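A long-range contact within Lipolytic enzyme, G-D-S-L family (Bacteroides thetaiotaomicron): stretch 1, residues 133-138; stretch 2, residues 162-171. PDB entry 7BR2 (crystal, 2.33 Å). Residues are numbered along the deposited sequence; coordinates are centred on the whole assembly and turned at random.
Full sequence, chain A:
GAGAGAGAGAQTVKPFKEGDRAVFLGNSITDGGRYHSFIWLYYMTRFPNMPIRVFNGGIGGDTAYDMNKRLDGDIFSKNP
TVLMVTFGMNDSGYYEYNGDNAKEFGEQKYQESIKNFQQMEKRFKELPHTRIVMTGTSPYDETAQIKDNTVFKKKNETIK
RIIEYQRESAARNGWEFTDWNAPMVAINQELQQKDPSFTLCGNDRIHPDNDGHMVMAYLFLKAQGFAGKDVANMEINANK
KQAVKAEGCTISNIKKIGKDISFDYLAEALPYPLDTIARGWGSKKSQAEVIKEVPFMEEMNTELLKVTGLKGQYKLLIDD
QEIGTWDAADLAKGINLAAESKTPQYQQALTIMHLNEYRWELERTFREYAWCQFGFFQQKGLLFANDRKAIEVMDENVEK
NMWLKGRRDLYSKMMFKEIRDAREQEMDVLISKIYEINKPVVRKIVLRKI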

# COMPACT_ATOMS: atom_id res chain seq x y z
N VAL A 133 -4.02 -15.33 -2.19
CA VAL A 133 -2.94 -14.70 -2.95
C VAL A 133 -1.65 -14.79 -2.14
O VAL A 133 -1.47 -14.07 -1.14
CB VAL A 133 -3.26 -13.24 -3.29
CG1 VAL A 133 -2.12 -12.61 -4.07
CG2 VAL A 133 -4.58 -13.15 -4.07
N MET A 134 -0.72 -15.65 -2.58
CA MET A 134 0.60 -15.67 -1.97
C MET A 134 1.37 -14.44 -2.43
O MET A 134 1.45 -14.17 -3.63
CB MET A 134 1.34 -16.95 -2.38
CG MET A 134 0.73 -18.23 -1.86
SD MET A 134 0.88 -18.41 -0.08
CE MET A 134 -0.84 -18.56 0.42
N THR A 135 1.89 -13.66 -1.48
CA THR A 135 2.64 -12.45 -1.80
C THR A 135 4.00 -12.56 -1.13
O THR A 135 4.10 -12.47 0.10
CB THR A 135 1.92 -11.17 -1.36
OG1 THR A 135 1.99 -11.05 0.07
CG2 THR A 135 0.49 -11.21 -1.76
N GLY A 136 5.05 -12.74 -1.94
CA GLY A 136 6.39 -12.92 -1.42
C GLY A 136 6.84 -11.67 -0.71
O GLY A 136 6.74 -10.58 -1.27
N THR A 137 7.29 -11.81 0.54
CA THR A 137 7.63 -10.63 1.35
C THR A 137 8.70 -9.77 0.69
O THR A 137 9.54 -10.24 -0.09
CB THR A 137 8.12 -11.05 2.73
OG1 THR A 137 8.59 -9.89 3.42
CG2 THR A 137 9.27 -12.04 2.62
N SER A 138 8.66 -8.47 1.01
CA SER A 138 9.75 -7.57 0.71
C SER A 138 11.05 -8.11 1.31
O SER A 138 11.03 -8.88 2.27
CB SER A 138 9.42 -6.17 1.26
OG SER A 138 9.05 -6.22 2.62
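Stretch 2, residues 162-171: IIEYQRESAA

The most unusual feature of this contact is a weak hydrogen bond to sulfur. Gln166 NE2 donates to Met134 SD at 3.6 Å, with an N-H...S angle of 159°. The same amide nitrogen is also hydrogen-bonded elsewhere in the structure.

Stretch 2 is helical throughout, residues 162-171, within a helix that extends beyond both ends. Its backbone bonds follow the i to i+4 pattern; Gln166 N to Ile162 O and Ala170 N to Gln166 O are both 2.9 Å. Residues 133-136 of stretch 1 are a strand, and Thr137 and Ser138 leave it as loop or turn. The helix runs nearly antiparallel to the strand. The signed crossing angle is -160°, and the axes approach to 8.4 Å.

Because the directions oppose, Met134 lies beside Gln166 and Gly136 lies beside Ile163. Met134 CA is 6.3 Å from Gln166 CA, and Gly136 CA is 5.2 Å from Ile163 CA. The closer approach is at the glycine. A CB built on Gly136 would lie 2.7 Å from Ile163 CG2, a clash, so the absence of a side chain leaves room for the helix.

Ile163, Gln166 and Ala170 point their CA-to-CB bonds toward the strand. They are spaced three and four residues apart, so they share one face of the helix. Ile163 CD1 packs 3.8 Å from Gly136 CA and 3.9 Å from Thr137 CG2. At the other end, Met134 CG meets Ala170 CB at 4.0 Å, an apolar contact. The CA-to-CB bond of Met134 points toward the helix, while those of its neighbours Val133 and Thr135 point away, as expected of alternating strand residues.

A water also links the two stretches. The O atom of water 1 accepts from Thr137 N at 2.7 Å and lies 2.7 Å from Gln166 OE1, well placed to donate to it. Both ends of the Gln166 amide are thus used in the contact.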

# COMPACT_ATOMS: atom_id res chain seq x y z
N ILE A 162 11.84 -19.53 1.15
CA ILE A 162 10.46 -19.56 1.64
C ILE A 162 9.50 -19.06 0.56
O ILE A 162 8.43 -19.64 0.32
CB ILE A 162 10.34 -18.76 2.96
CG1 ILE A 162 11.24 -19.36 4.04
CG2 ILE A 162 8.89 -18.74 3.43
CD1 ILE A 162 11.34 -18.53 5.30
N ILE A 163 9.89 -17.99 -0.14
CA ILE A 163 9.02 -17.44 -1.17
C ILE A 163 8.84 -18.44 -2.32
O ILE A 163 7.75 -18.55 -2.89
CB ILE A 163 9.57 -16.10 -1.66
CG1 ILE A 163 9.53 -15.10 -0.50
CG2 ILE A 163 8.77 -15.60 -2.85
CD1 ILE A 163 10.07 -13.74 -0.81
N GLU A 164 9.89 -19.20 -2.66
CA GLU A 164 9.74 -20.23 -3.69
C GLU A 164 8.81 -21.34 -3.23
O GLU A 164 8.02 -21.87 -4.03
CB GLU A 164 11.11 -20.79 -4.09
CG GLU A 164 11.67 -20.24 -5.41
CD GLU A 164 10.63 -20.24 -6.55
OE1 GLU A 164 10.21 -21.34 -6.98
OE2 GLU A 164 10.26 -19.14 -7.04
N TYR A 165 8.89 -21.71 -1.95
CA TYR A 165 7.91 -22.68 -1.45
C TYR A 165 6.49 -22.13 -1.57
O TYR A 165 5.56 -22.86 -1.95
CB TYR A 165 8.22 -23.06 -0.01
CG TYR A 165 7.47 -24.30 0.40
CD1 TYR A 165 6.14 -24.23 0.80
CD2 TYR A 165 8.08 -25.54 0.36
CE1 TYR A 165 5.43 -25.36 1.16
CE2 TYR A 165 7.38 -26.68 0.73
CZ TYR A 165 6.06 -26.58 1.12
OH TYR A 165 5.37 -27.71 1.48
N GLN A 166 6.31 -20.84 -1.28
CA GLN A 166 5.01 -20.20 -1.50
C GLN A 166 4.57 -20.31 -2.96
O GLN A 166 3.43 -20.67 -3.25
CB GLN A 166 5.06 -18.74 -1.08
CG GLN A 166 4.91 -18.47 0.38
CD GLN A 166 4.90 -16.99 0.65
OE1 GLN A 166 5.95 -16.34 0.65
NE2 GLN A 166 3.72 -16.43 0.87
N ARG A 167 5.47 -19.95 -3.89
CA ARG A 167 5.13 -19.96 -5.31
C ARG A 167 4.65 -21.34 -5.75
O ARG A 167 3.62 -21.47 -6.42
CB ARG A 167 6.33 -19.48 -6.14
CG ARG A 167 6.05 -19.29 -7.65
CD ARG A 167 7.34 -19.21 -8.51
NE ARG A 167 8.22 -18.07 -8.20
CZ ARG A 167 8.13 -16.86 -8.76
NH1 ARG A 167 7.20 -16.59 -9.67
NH2 ARG A 167 8.98 -15.89 -8.41
N GLU A 168 5.38 -22.38 -5.35
CA GLU A 168 5.02 -23.72 -5.80
C GLU A 168 3.74 -24.21 -5.13
O GLU A 168 2.94 -24.90 -5.78
CB GLU A 168 6.18 -24.68 -5.53
CG GLU A 168 7.44 -24.21 -6.25
CD GLU A 168 8.71 -24.93 -5.82
OE1 GLU A 168 8.63 -25.84 -4.97
OE2 GLU A 168 9.79 -24.57 -6.34
N SER A 169 3.51 -23.85 -3.86
CA SER A 169 2.23 -24.17 -3.24
C SER A 169 1.09 -23.51 -3.99
O SER A 169 0.05 -24.13 -4.25
CB SER A 169 2.24 -23.74 -1.76
OG SER A 169 1.00 -24.03 -1.13
N ALA A 170 1.27 -22.24 -4.39
CA ALA A 170 0.25 -21.54 -5.15
C ALA A 170 -0.02 -22.25 -6.47
O ALA A 170 -1.18 -22.38 -6.89
CB ALA A 170 0.69 -20.10 -5.41
N ALA A 171 1.03 -22.73 -7.12
CA ALA A 171 0.85 -23.47 -8.36
C ALA A 171 0.03 -24.74 -8.12
O ALA A 171 -0.91 -25.02 -8.87
CB ALA A 171 2.22 -23.83 -8.95
O HOH W 1 6.65 -14.07 1.88